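Local atomic coordinates of putative peptide ABC-transport system periplasmic peptide-binding protein (Campylobacter jejuni, PDB entry 4OEV), a protein that binds nickel(II) outside the cytoplasm for an ABC-type importer, and belongs to a family generally associated with peptide transport. Residues 90-95 against 105-110; 84-89 against 141-146; 223-226 against 230-233. All coordinates share one frame; numbering follows the deposited sequence.

Overall arrangement
All three contacts lie away from the nickel and oxalate site, and each is partly buried, mixing buried and solvent-facing residues. Interactions 1 and 2 share helix 81-92 and touch each other, with centres about 12 Å apart; interaction 1 is nested within the chain loop closed by interaction 2. The former fastens the helix to strand 107-114, the latter to the turn at 143-146. Interaction 3 lies apart, on the opposite side of the chain's centre from interaction 1 and about 47 Å away between centres; there helix 223-226 packs against strand 231-236. A lysine-to-carbonyl bond in interaction 1 thus contrasts with a ring on aliphatic carbons in interaction 2 and an edge-to-face phenylalanine pair in interaction 3.

Interaction 1 of 3, residues 90-95 against 105-110; sequences AFKNPK and EDIKSV
Lys92 reaches from the end region of helix 81-92 to the start of strand 107-114, and its ammonium group ends on the main chain of Ile107. The bond from Lys92 NZ to Ile107 O is 3.1 Å long. It meets the carbonyl at a C=O...N angle of 145° from above the carbonyl plane, 35° out of it, so neither lone pair is addressed directly. A lysine suits this place because its long chain can lie against Ile107 while its charged end reaches that residue's carbonyl. CG sits between the backbone N and the carbonyl carbon (chi1 66°), and the next two torsions are extended; the chain then bends at its last torsion, turning NZ toward the oxygen. On the way, Lys92 CD passes 4.0 Å from Ile107 CB, the two side chains crossing obliquely. Nearer the backbone, Lys92 CB lies 4.2 Å from Glu105 N. The side chain of Glu105 sets off away from segment 90-95, and its OE2 forms a salt bridge with Arg429.

Just past Lys92, Asn93 makes an Asx turn: its OD1 accepts from Lys95 N at 2.9 Å, a bond that a short amide side chain makes readily.

Branched and apolar, Ile107 points toward the helix and lies on the sheet face under it, against Ile88 of helix 81-92 and beside Ile120 and Leu122 of the neighbouring strand 117-122. Lys108 and Ser109 both face Thr121, forming a classic beta bulge. Strand 107-114 is an outermost strand of a four-stranded antiparallel sheet, with strand 117-122 beside it and helix 81-92 packed across the face that carries Ile107 and Val110.

Interaction 2 of 3, residues 84-89 against 141-146; sequences VKFSIE and HLLENE
One residue before Phe86, which carries the contact to Leu143 and Glu144, Lys85 NZ is gripped by two partners. Its salt bridge to Glu89 OE2, one helical turn on, is 2.7 Å long and meets the carboxylate on its syn side, 27° out of plane. The second partner is Val110 O on strand 107-114, so this lysine ties a helix surface to a sheet edge, and the carboxylate probably helps to stabilise its positive charge.

Phe86 leaves the same helix in another direction. With CG anti to the backbone N (chi1 168°), the ring is carried outward to the segment 141-146, where it meets two consecutive residues obliquely. Phe86 CZ lies 3.7 Å from Leu143 CB, and Phe86 CE1 lies 3.6 Å from Glu144 CA. The ring therefore rests largely on the roots of these residues rather than on their tips, and the Phe86 and Leu143 side chains cross at about a right angle.

The surface it meets is a type I beta turn from Leu143 to Glu146, which shares Leu143 with helix 140-143 and is closed by Glu146 N donating to Leu143 O at 2.9 Å. A broad, flat phenyl ring suits this place because it can touch both backbone and side-chain carbons of such a turn. Leu143 is buried and also packs on Phe153, as befits an apolar residue. Glu144, in contrast, gives the ring its CA and CB while its carboxylate is directed away to a salt bridge with Lys140. Next to Phe86, Ser87 OG is hydrogen-bonded to Asp83 O and Leu138 N, linking the helix to the chain leading into helix 140-143.

Interaction 3 of 3, residues 223-226 against 230-233; sequences NIFK and NFGI
Phe225 begins its contact at CB, which lies 4.1 Å from Ile233 CD1. CG stands anti to the carbonyl carbon (chi1 -68°), which sends the ring toward Phe231. The next atom, Phe225 CD1, comes 3.7 Å from Phe231 CD2, and Phe225 CE1 continues across that ring, 4.0 Å above its plane and over its centre. The result is a T-shaped pair, the edge of Phe225 against the face of Phe231, with centroids 5.1 Å apart and planes at 82°. This arrangement sets the slightly positive ring hydrogens of one phenylalanine against the pi cloud of the other.

The pair closes a short connection from the weakly bonded helix 223-226 into strand 231-236, which belongs to an antiparallel sheet where it pairs with strand 454-467. Phe225 is buried and also touches Ser204, Leu207 and Lys208 of helix 200-208 and Val465 of strand 454-467. Ile233, two residues beyond Phe231 on the strand, extends its CD1 to within 4.0 Å of Lys226 CA. The same methyl also meets Lys226 CG, although Lys226 CB starts away from the strand, at an exposed position compatible with a charged end.

Interaction 1 of 3, residues 90-95 against 105-110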
ATOM      1  N   ALA A  90     -12.021  10.411 -15.853  1.00 46.28           N
ATOM      2  CA  ALA A  90     -10.655  10.159 -16.255  1.00 48.05           C
ATOM      3  C   ALA A  90     -10.139   8.833 -15.687  1.00 47.15           C
ATOM      4  O   ALA A  90      -9.516   8.090 -16.424  1.00 45.71           O
ATOM      5  CB  ALA A  90      -9.734  11.301 -15.819  1.00 45.88           C
ATOM      6  N   PHE A  91     -10.449   8.540 -14.419  1.00 42.35           N
ATOM      7  CA  PHE A  91     -10.027   7.316 -13.723  1.00 41.68           C
ATOM      8  C   PHE A  91     -10.713   6.080 -14.313  1.00 41.54           C
ATOM      9  O   PHE A  91     -10.156   4.989 -14.299  1.00 40.31           O
ATOM     10  CB  PHE A  91     -10.353   7.400 -12.242  1.00 41.29           C
ATOM     11  CG  PHE A  91      -9.724   8.608 -11.532  1.00 43.16           C
ATOM     12  CD1 PHE A  91      -8.528   9.180 -11.978  1.00 42.08           C
ATOM     13  CD2 PHE A  91     -10.359   9.170 -10.442  1.00 40.75           C
ATOM     14  CE1 PHE A  91      -7.939  10.259 -11.304  1.00 40.99           C
ATOM     15  CE2 PHE A  91      -9.799  10.288  -9.769  1.00 41.56           C
ATOM     16  CZ  PHE A  91      -8.592  10.833 -10.215  1.00 42.47           C
ATOM     17  N   LYS A  92     -11.929   6.235 -14.838  1.00 43.51           N
ATOM     18  CA  LYS A  92     -12.620   5.039 -15.317  1.00 42.29           C
ATOM     19  C   LYS A  92     -12.552   4.903 -16.820  1.00 46.21           C
ATOM     20  O   LYS A  92     -13.089   3.951 -17.361  1.00 48.08           O
ATOM     21  CB  LYS A  92     -14.076   5.022 -14.876  1.00 44.00           C
ATOM     22  CG  LYS A  92     -14.950   6.135 -15.497  1.00 43.78           C
ATOM     23  CD  LYS A  92     -16.412   5.914 -15.158  1.00 48.80           C
ATOM     24  CE  LYS A  92     -17.337   6.856 -15.976  1.00 55.39           C
ATOM     25  NZ  LYS A  92     -18.369   6.074 -16.746  1.00 55.78           N
ATOM     26  N   ASN A  93     -11.876   5.828 -17.497  1.00 45.95           N
ATOM     27  CA  ASN A  93     -11.650   5.698 -18.943  1.00 46.82           C
ATOM     28  C   ASN A  93     -10.545   4.705 -19.196  1.00 43.56           C
ATOM     29  O   ASN A  93      -9.407   4.914 -18.747  1.00 41.27           O
ATOM     30  CB  ASN A  93     -11.320   7.063 -19.564  1.00 51.25           C
ATOM     31  CG  ASN A  93     -11.323   7.048 -21.082  1.00 52.19           C
ATOM     32  OD1 ASN A  93     -10.874   6.088 -21.715  1.00 47.45           O
ATOM     33  ND2 ASN A  93     -11.864   8.111 -21.680  1.00 52.91           N
ATOM     34  N   PRO A  94     -10.870   3.591 -19.891  1.00 44.86           N
ATOM     35  CA  PRO A  94      -9.847   2.557 -20.078  1.00 44.57           C
ATOM     36  C   PRO A  94      -8.601   3.049 -20.825  1.00 44.89           C
ATOM     37  O   PRO A  94      -7.501   2.553 -20.577  1.00 39.65           O
ATOM     38  CB  PRO A  94     -10.578   1.476 -20.925  1.00 45.45           C
ATOM     39  CG  PRO A  94     -12.043   1.694 -20.677  1.00 45.61           C
ATOM     40  CD  PRO A  94     -12.162   3.218 -20.510  1.00 46.29           C
ATOM     41  N   LYS A  95      -8.755   4.066 -21.660  1.00 42.62           N
ATOM     42  CA  LYS A  95      -7.637   4.561 -22.455  1.00 48.21           C
ATOM     43  C   LYS A  95      -6.627   5.297 -21.574  1.00 48.23           C
ATOM     44  O   LYS A  95      -5.525   5.618 -22.031  1.00 49.40           O
ATOM     45  CB  LYS A  95      -8.138   5.440 -23.609  1.00 54.24           C
ATOM     46  CG  LYS A  95      -8.732   4.635 -24.755  1.00 58.29           C
ATOM     47  CD  LYS A  95      -8.911   5.429 -26.064  1.00 63.59           C
ATOM     48  CE  LYS A  95      -9.893   6.597 -25.910  1.00 65.15           C
ATOM     49  NZ  LYS A  95     -10.479   7.048 -27.207  1.00 68.25           N
ATOM     50  N   GLU A 105     -14.643   2.093 -11.857  1.00 38.00           N
ATOM     51  CA  GLU A 105     -15.301   1.415 -12.986  1.00 38.58           C
ATOM     52  C   GLU A 105     -16.795   1.308 -12.791  1.00 45.27           C
ATOM     53  O   GLU A 105     -17.563   1.135 -13.747  1.00 46.65           O
ATOM     54  CB  GLU A 105     -14.735  -0.005 -13.198  1.00 37.19           C
ATOM     55  CG  GLU A 105     -14.929  -0.909 -11.957  1.00 40.30           C
ATOM     56  CD  GLU A 105     -14.358  -2.310 -12.152  1.00 51.46           C
ATOM     57  OE1 GLU A 105     -14.142  -2.651 -13.339  1.00 54.26           O
ATOM     58  OE2 GLU A 105     -14.042  -3.016 -11.136  1.00 49.89           O
ATOM     59  N   ASP A 106     -17.212   1.392 -11.542  1.00 47.43           N
ATOM     60  CA  ASP A 106     -18.593   1.186 -11.197  1.00 46.66           C
ATOM     61  C   ASP A 106     -19.466   2.458 -11.296  1.00 47.54           C
ATOM     62  O   ASP A 106     -20.657   2.441 -10.967  1.00 43.90           O
ATOM     63  CB  ASP A 106     -18.647   0.632  -9.797  1.00 48.35           C
ATOM     64  CG  ASP A 106     -20.042   0.296  -9.375  1.00 48.16           C
ATOM     65  OD1 ASP A 106     -20.780  -0.301 -10.192  1.00 48.43           O
ATOM     66  OD2 ASP A 106     -20.425   0.745  -8.275  1.00 46.79           O
ATOM     67  N   ILE A 107     -18.884   3.538 -11.795  1.00 46.56           N
ATOM     68  CA  ILE A 107     -19.619   4.791 -11.972  1.00 48.42           C
ATOM     69  C   ILE A 107     -20.338   4.782 -13.303  1.00 50.86           C
ATOM     70  O   ILE A 107     -19.704   4.623 -14.354  1.00 52.65           O
ATOM     71  CB  ILE A 107     -18.678   5.969 -11.915  1.00 46.88           C
ATOM     72  CG1 ILE A 107     -18.110   6.043 -10.516  1.00 49.80           C
ATOM     73  CG2 ILE A 107     -19.435   7.307 -12.294  1.00 46.89           C
ATOM     74  CD1 ILE A 107     -16.901   6.805 -10.460  1.00 51.94           C
ATOM     75  N   LYS A 108     -21.660   4.922 -13.266  1.00 47.48           N
ATOM     76  CA  LYS A 108     -22.427   4.938 -14.486  1.00 48.99           C
ATOM     77  C   LYS A 108     -22.488   6.326 -15.126  1.00 51.79           C
ATOM     78  O   LYS A 108     -22.286   6.457 -16.332  1.00 51.95           O
ATOM     79  CB  LYS A 108     -23.832   4.437 -14.222  1.00 52.51           C
ATOM     80  CG  LYS A 108     -24.722   4.437 -15.481  1.00 54.12           C
ATOM     81  CD  LYS A 108     -26.014   3.800 -15.143  1.00 54.60           C
ATOM     82  CE  LYS A 108     -26.914   3.772 -16.372  1.00 58.77           C
ATOM     83  NZ  LYS A 108     -28.132   2.976 -16.095  1.00 59.10           N
ATOM     84  N   SER A 109     -22.752   7.353 -14.311  1.00 51.39           N
ATOM     85  CA  SER A 109     -22.867   8.724 -14.784  1.00 54.54           C
ATOM     86  C   SER A 109     -22.485   9.722 -13.696  1.00 55.00           C
ATOM     87  O   SER A 109     -22.706   9.461 -12.495  1.00 52.38           O
ATOM     88  CB  SER A 109     -24.301   9.027 -15.234  1.00 55.98           C
ATOM     89  OG  SER A 109     -25.169   8.889 -14.116  1.00 55.44           O
ATOM     90  N   VAL A 110     -21.923  10.845 -14.135  1.00 53.91           N
ATOM     91  CA  VAL A 110     -21.612  11.997 -13.275  1.00 54.34           C
ATOM     92  C   VAL A 110     -22.348  13.232 -13.814  1.00 58.31           C
ATOM     93  O   VAL A 110     -22.053  13.686 -14.920  1.00 59.36           O
ATOM     94  CB  VAL A 110     -20.127  12.322 -13.235  1.00 53.22           C
ATOM     95  CG1 VAL A 110     -19.863  13.489 -12.302  1.00 53.78           C
ATOM     96  CG2 VAL A 110     -19.292  11.052 -12.831  1.00 50.81           C
TER

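Interaction 2 of 3, residues 84-89 against 141-146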
ATOM      1  N   VAL A  84     -14.343  17.710 -11.074  1.00 53.79           N
ATOM      2  CA  VAL A  84     -14.770  16.510 -10.434  1.00 52.22           C
ATOM      3  C   VAL A  84     -15.297  15.523 -11.468  1.00 60.29           C
ATOM      4  O   VAL A  84     -14.994  14.337 -11.422  1.00 50.19           O
ATOM      5  CB  VAL A  84     -15.817  16.816  -9.380  1.00 52.91           C
ATOM      6  CG1 VAL A  84     -16.331  15.553  -8.742  1.00 51.45           C
ATOM      7  CG2 VAL A  84     -15.232  17.753  -8.317  1.00 53.21           C
ATOM      8  N   LYS A  85     -16.090  16.008 -12.420  1.00 53.64           N
ATOM      9  CA  LYS A  85     -16.579  15.145 -13.461  1.00 53.56           C
ATOM     10  C   LYS A  85     -15.452  14.738 -14.380  1.00 57.35           C
ATOM     11  O   LYS A  85     -15.396  13.586 -14.813  1.00 51.59           O
ATOM     12  CB  LYS A  85     -17.713  15.830 -14.252  1.00 55.83           C
ATOM     13  CG  LYS A  85     -18.179  15.065 -15.465  1.00 59.17           C
ATOM     14  CD  LYS A  85     -19.401  15.790 -16.087  1.00 58.49           C
ATOM     15  CE  LYS A  85     -19.863  15.145 -17.426  1.00 59.08           C
ATOM     16  NZ  LYS A  85     -20.546  13.843 -17.246  1.00 58.00           N
ATOM     17  N   PHE A  86     -14.556  15.669 -14.691  1.00 53.45           N
ATOM     18  CA  PHE A  86     -13.437  15.317 -15.544  1.00 52.80           C
ATOM     19  C   PHE A  86     -12.608  14.193 -14.872  1.00 52.83           C
ATOM     20  O   PHE A  86     -12.233  13.223 -15.515  1.00 49.41           O
ATOM     21  CB  PHE A  86     -12.560  16.532 -15.827  1.00 53.99           C
ATOM     22  CG  PHE A  86     -11.247  16.191 -16.458  1.00 59.35           C
ATOM     23  CD1 PHE A  86     -11.152  15.962 -17.821  1.00 53.90           C
ATOM     24  CD2 PHE A  86     -10.100  16.057 -15.673  1.00 58.64           C
ATOM     25  CE1 PHE A  86      -9.931  15.638 -18.392  1.00 58.31           C
ATOM     26  CE2 PHE A  86      -8.883  15.708 -16.237  1.00 57.99           C
ATOM     27  CZ  PHE A  86      -8.791  15.494 -17.589  1.00 51.83           C
ATOM     28  N   SER A  87     -12.323  14.373 -13.584  1.00 51.25           N
ATOM     29  CA  SER A  87     -11.451  13.430 -12.839  1.00 48.02           C
ATOM     30  C   SER A  87     -11.986  12.011 -12.727  1.00 46.07           C
ATOM     31  O   SER A  87     -11.317  11.029 -13.062  1.00 46.37           O
ATOM     32  CB  SER A  87     -11.220  13.990 -11.439  1.00 48.88           C
ATOM     33  OG  SER A  87     -10.552  15.207 -11.519  1.00 48.34           O
ATOM     34  N   ILE A  88     -13.193  11.899 -12.214  1.00 46.46           N
ATOM     35  CA  ILE A  88     -13.828  10.617 -12.051  1.00 50.02           C
ATOM     36  C   ILE A  88     -13.958   9.917 -13.411  1.00 52.53           C
ATOM     37  O   ILE A  88     -13.648   8.752 -13.536  1.00 44.14           O
ATOM     38  CB  ILE A  88     -15.227  10.815 -11.458  1.00 56.10           C
ATOM     39  CG1 ILE A  88     -15.197  11.026  -9.960  1.00 57.11           C
ATOM     40  CG2 ILE A  88     -16.119   9.673 -11.785  1.00 59.91           C
ATOM     41  CD1 ILE A  88     -16.600  11.338  -9.443  1.00 59.61           C
ATOM     42  N   GLU A  89     -14.351  10.654 -14.453  1.00 52.40           N
ATOM     43  CA  GLU A  89     -14.410  10.062 -15.776  1.00 52.59           C
ATOM     44  C   GLU A  89     -13.028   9.650 -16.275  1.00 53.76           C
ATOM     45  O   GLU A  89     -12.880   8.610 -16.965  1.00 45.72           O
ATOM     46  CB  GLU A  89     -15.084  11.039 -16.739  1.00 53.25           C
ATOM     47  CG  GLU A  89     -16.538  11.091 -16.447  1.00 50.74           C
ATOM     48  CD  GLU A  89     -17.321  12.043 -17.352  1.00 59.15           C
ATOM     49  OE1 GLU A  89     -16.731  12.792 -18.164  1.00 54.12           O
ATOM     50  OE2 GLU A  89     -18.546  11.999 -17.231  1.00 57.93           O
ATOM     51  N   HIS A 141      -9.009  22.108 -16.835  1.00 60.70           N
ATOM     52  CA  HIS A 141      -8.566  23.172 -17.738  1.00 62.88           C
ATOM     53  C   HIS A 141      -7.150  22.984 -18.269  1.00 62.43           C
ATOM     54  O   HIS A 141      -6.767  23.692 -19.222  1.00 64.25           O
ATOM     55  CB  HIS A 141      -8.675  24.557 -17.051  1.00 64.57           C
ATOM     56  CG  HIS A 141      -7.673  24.769 -15.964  1.00 63.61           C
ATOM     57  ND1 HIS A 141      -7.940  24.475 -14.645  1.00 63.38           N
ATOM     58  CD2 HIS A 141      -6.402  25.241 -15.994  1.00 63.91           C
ATOM     59  CE1 HIS A 141      -6.875  24.755 -13.906  1.00 63.81           C
ATOM     60  NE2 HIS A 141      -5.923  25.215 -14.702  1.00 62.72           N
ATOM     61  N   LEU A 142      -6.371  22.102 -17.620  1.00 60.21           N
ATOM     62  CA  LEU A 142      -4.998  21.766 -18.038  1.00 59.56           C
ATOM     63  C   LEU A 142      -4.834  20.388 -18.740  1.00 62.95           C
ATOM     64  O   LEU A 142      -3.883  20.199 -19.495  1.00 61.59           O
ATOM     65  CB  LEU A 142      -4.039  21.759 -16.827  1.00 58.25           C
ATOM     66  CG  LEU A 142      -3.849  23.117 -16.121  1.00 59.76           C
ATOM     67  CD1 LEU A 142      -3.142  22.944 -14.789  1.00 58.28           C
ATOM     68  CD2 LEU A 142      -3.087  24.108 -16.999  1.00 61.86           C
ATOM     69  N   LEU A 143      -5.767  19.465 -18.522  1.00 56.79           N
ATOM     70  CA  LEU A 143      -5.601  18.080 -18.982  1.00 55.14           C
ATOM     71  C   LEU A 143      -6.703  17.605 -19.956  1.00 56.02           C
ATOM     72  O   LEU A 143      -6.612  16.497 -20.521  1.00 54.72           O
ATOM     73  CB  LEU A 143      -5.543  17.167 -17.756  1.00 52.81           C
ATOM     74  CG  LEU A 143      -4.306  17.274 -16.845  1.00 51.80           C
ATOM     75  CD1 LEU A 143      -4.562  16.581 -15.496  1.00 53.31           C
ATOM     76  CD2 LEU A 143      -3.085  16.579 -17.486  1.00 50.99           C
ATOM     77  N   GLU A 144      -7.736  18.426 -20.177  1.00 57.55           N
ATOM     78  CA  GLU A 144      -8.866  17.917 -20.955  1.00 58.08           C
ATOM     79  C   GLU A 144      -8.434  17.607 -22.381  1.00 58.83           C
ATOM     80  O   GLU A 144      -8.981  16.695 -22.992  1.00 58.45           O
ATOM     81  CB  GLU A 144     -10.043  18.881 -20.924  1.00 61.51           C
ATOM     82  CG  GLU A 144      -9.837  20.153 -21.696  1.00 66.56           C
ATOM     83  CD  GLU A 144     -10.957  21.143 -21.436  1.00 70.44           C
ATOM     84  OE1 GLU A 144     -12.118  20.684 -21.386  1.00 72.16           O
ATOM     85  OE2 GLU A 144     -10.680  22.361 -21.263  1.00 70.60           O
ATOM     86  N   ASN A 145      -7.395  18.272 -22.874  1.00 59.82           N
ATOM     87  CA  ASN A 145      -6.844  17.949 -24.192  1.00 62.45           C
ATOM     88  C   ASN A 145      -5.496  17.234 -24.154  1.00 61.61           C
ATOM     89  O   ASN A 145      -4.779  17.182 -25.159  1.00 61.84           O
ATOM     90  CB  ASN A 145      -6.731  19.211 -25.034  1.00 66.22           C
ATOM     91  CG  ASN A 145      -8.076  19.732 -25.448  1.00 67.65           C
ATOM     92  OD1 ASN A 145      -8.997  18.948 -25.663  1.00 66.71           O
ATOM     93  ND2 ASN A 145      -8.206  21.058 -25.577  1.00 71.07           N
ATOM     94  N   GLU A 146      -5.167  16.661 -22.999  1.00 58.19           N
ATOM     95  CA  GLU A 146      -3.909  15.982 -22.851  1.00 57.66           C
ATOM     96  C   GLU A 146      -4.086  14.466 -22.915  1.00 58.32           C
ATOM     97  O   GLU A 146      -5.168  13.934 -22.634  1.00 52.83           O
ATOM     98  CB  GLU A 146      -3.276  16.395 -21.530  1.00 56.64           C
ATOM     99  CG  GLU A 146      -2.760  17.839 -21.571  1.00 61.16           C
ATOM    100  CD  GLU A 146      -1.450  17.943 -22.332  1.00 62.58           C
ATOM    101  OE1 GLU A 146      -0.451  17.334 -21.884  1.00 58.86           O
ATOM    102  OE2 GLU A 146      -1.427  18.598 -23.387  1.00 66.00           O
TER

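Interaction 3 of 3, residues 223-226 against 230-233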
ATOM      1  N   ASN A 223      18.676   1.127  17.361  1.00 44.20           N
ATOM      2  CA  ASN A 223      19.581   1.248  18.492  1.00 44.86           C
ATOM      3  C   ASN A 223      20.491   2.474  18.394  1.00 40.56           C
ATOM      4  O   ASN A 223      20.867   3.044  19.418  1.00 39.66           O
ATOM      5  CB  ASN A 223      20.451  -0.017  18.650  1.00 49.91           C
ATOM      6  CG  ASN A 223      19.685  -1.200  19.222  1.00 57.73           C
ATOM      7  OD1 ASN A 223      18.463  -1.148  19.392  1.00 61.54           O
ATOM      8  ND2 ASN A 223      20.424  -2.282  19.557  1.00 60.03           N
ATOM      9  N   ILE A 224      20.863   2.898  17.193  1.00 38.78           N
ATOM     10  CA  ILE A 224      21.734   4.060  17.160  1.00 39.54           C
ATOM     11  C   ILE A 224      20.983   5.391  17.359  1.00 39.27           C
ATOM     12  O   ILE A 224      21.633   6.436  17.362  1.00 41.15           O
ATOM     13  CB  ILE A 224      22.553   4.143  15.868  1.00 45.36           C
ATOM     14  CG1 ILE A 224      21.642   4.457  14.679  1.00 47.52           C
ATOM     15  CG2 ILE A 224      23.317   2.843  15.646  1.00 50.73           C
ATOM     16  CD1 ILE A 224      22.414   4.889  13.448  1.00 47.54           C
ATOM     17  N   PHE A 225      19.649   5.347  17.534  1.00 38.12           N
ATOM     18  CA  PHE A 225      18.857   6.571  17.837  1.00 39.73           C
ATOM     19  C   PHE A 225      18.250   6.591  19.256  1.00 41.44           C
ATOM     20  O   PHE A 225      17.940   7.670  19.788  1.00 40.47           O
ATOM     21  CB  PHE A 225      17.723   6.753  16.805  1.00 37.51           C
ATOM     22  CG  PHE A 225      18.232   7.076  15.446  1.00 41.31           C
ATOM     23  CD1 PHE A 225      18.737   8.330  15.164  1.00 38.62           C
ATOM     24  CD2 PHE A 225      18.295   6.080  14.463  1.00 39.76           C
ATOM     25  CE1 PHE A 225      19.267   8.617  13.918  1.00 40.11           C
ATOM     26  CE2 PHE A 225      18.818   6.364  13.208  1.00 38.11           C
ATOM     27  CZ  PHE A 225      19.314   7.611  12.932  1.00 37.78           C
ATOM     28  N   LYS A 226      18.074   5.417  19.873  1.00 41.49           N
ATOM     29  CA  LYS A 226      17.396   5.339  21.177  1.00 42.36           C
ATOM     30  C   LYS A 226      18.113   6.111  22.273  1.00 48.01           C
ATOM     31  O   LYS A 226      17.474   6.530  23.234  1.00 51.55           O
ATOM     32  CB  LYS A 226      17.249   3.893  21.634  1.00 43.76           C
ATOM     33  CG  LYS A 226      16.149   3.084  20.922  1.00 44.86           C
ATOM     34  CD  LYS A 226      16.412   1.569  21.126  1.00 59.17           C
ATOM     35  CE  LYS A 226      15.282   0.841  21.853  1.00 60.90           C
ATOM     36  NZ  LYS A 226      14.655  -0.203  20.942  1.00 61.23           N
ATOM     37  N   ASN A 230      19.182  14.031  20.295  1.00 45.63           N
ATOM     38  CA  ASN A 230      18.912  14.927  19.176  1.00 45.98           C
ATOM     39  C   ASN A 230      17.713  14.474  18.384  1.00 47.24           C
ATOM     40  O   ASN A 230      17.191  15.245  17.571  1.00 45.15           O
ATOM     41  CB  ASN A 230      20.139  15.073  18.271  1.00 49.17           C
ATOM     42  CG  ASN A 230      21.276  15.861  18.943  1.00 54.17           C
ATOM     43  OD1 ASN A 230      21.058  16.955  19.493  1.00 52.88           O
ATOM     44  ND2 ASN A 230      22.487  15.304  18.915  1.00 55.77           N
ATOM     45  N   PHE A 231      17.241  13.254  18.658  1.00 44.62           N
ATOM     46  CA  PHE A 231      16.150  12.660  17.908  1.00 46.53           C
ATOM     47  C   PHE A 231      15.032  12.134  18.786  1.00 47.88           C
ATOM     48  O   PHE A 231      15.258  11.726  19.920  1.00 42.12           O
ATOM     49  CB  PHE A 231      16.669  11.511  17.024  1.00 44.25           C
ATOM     50  CG  PHE A 231      17.731  11.944  16.071  1.00 45.65           C
ATOM     51  CD1 PHE A 231      17.385  12.500  14.852  1.00 41.71           C
ATOM     52  CD2 PHE A 231      19.078  11.834  16.410  1.00 45.23           C
ATOM     53  CE1 PHE A 231      18.358  12.911  13.959  1.00 44.64           C
ATOM     54  CE2 PHE A 231      20.060  12.262  15.528  1.00 46.11           C
ATOM     55  CZ  PHE A 231      19.691  12.800  14.294  1.00 42.82           C
ATOM     56  N   GLY A 232      13.819  12.159  18.230  1.00 45.67           N
ATOM     57  CA  GLY A 232      12.682  11.478  18.818  1.00 46.29           C
ATOM     58  C   GLY A 232      12.326  10.237  17.996  1.00 43.47           C
ATOM     59  O   GLY A 232      12.774  10.098  16.867  1.00 42.71           O
ATOM     60  N   ILE A 233      11.569   9.312  18.577  1.00 43.19           N
ATOM     61  CA  ILE A 233      11.111   8.120  17.850  1.00 40.13           C
ATOM     62  C   ILE A 233       9.630   7.921  18.124  1.00 41.66           C
ATOM     63  O   ILE A 233       9.242   7.638  19.252  1.00 45.42           O
ATOM     64  CB  ILE A 233      11.873   6.850  18.267  1.00 38.42           C
ATOM     65  CG1 ILE A 233      13.380   7.060  18.124  1.00 38.31           C
ATOM     66  CG2 ILE A 233      11.400   5.671  17.421  1.00 41.00           C
ATOM     67  CD1 ILE A 233      14.234   5.977  18.807  1.00 39.60           C
TER
HETATM   68  O   HOH W   1      16.032   9.273  20.291  1.00 38.03           O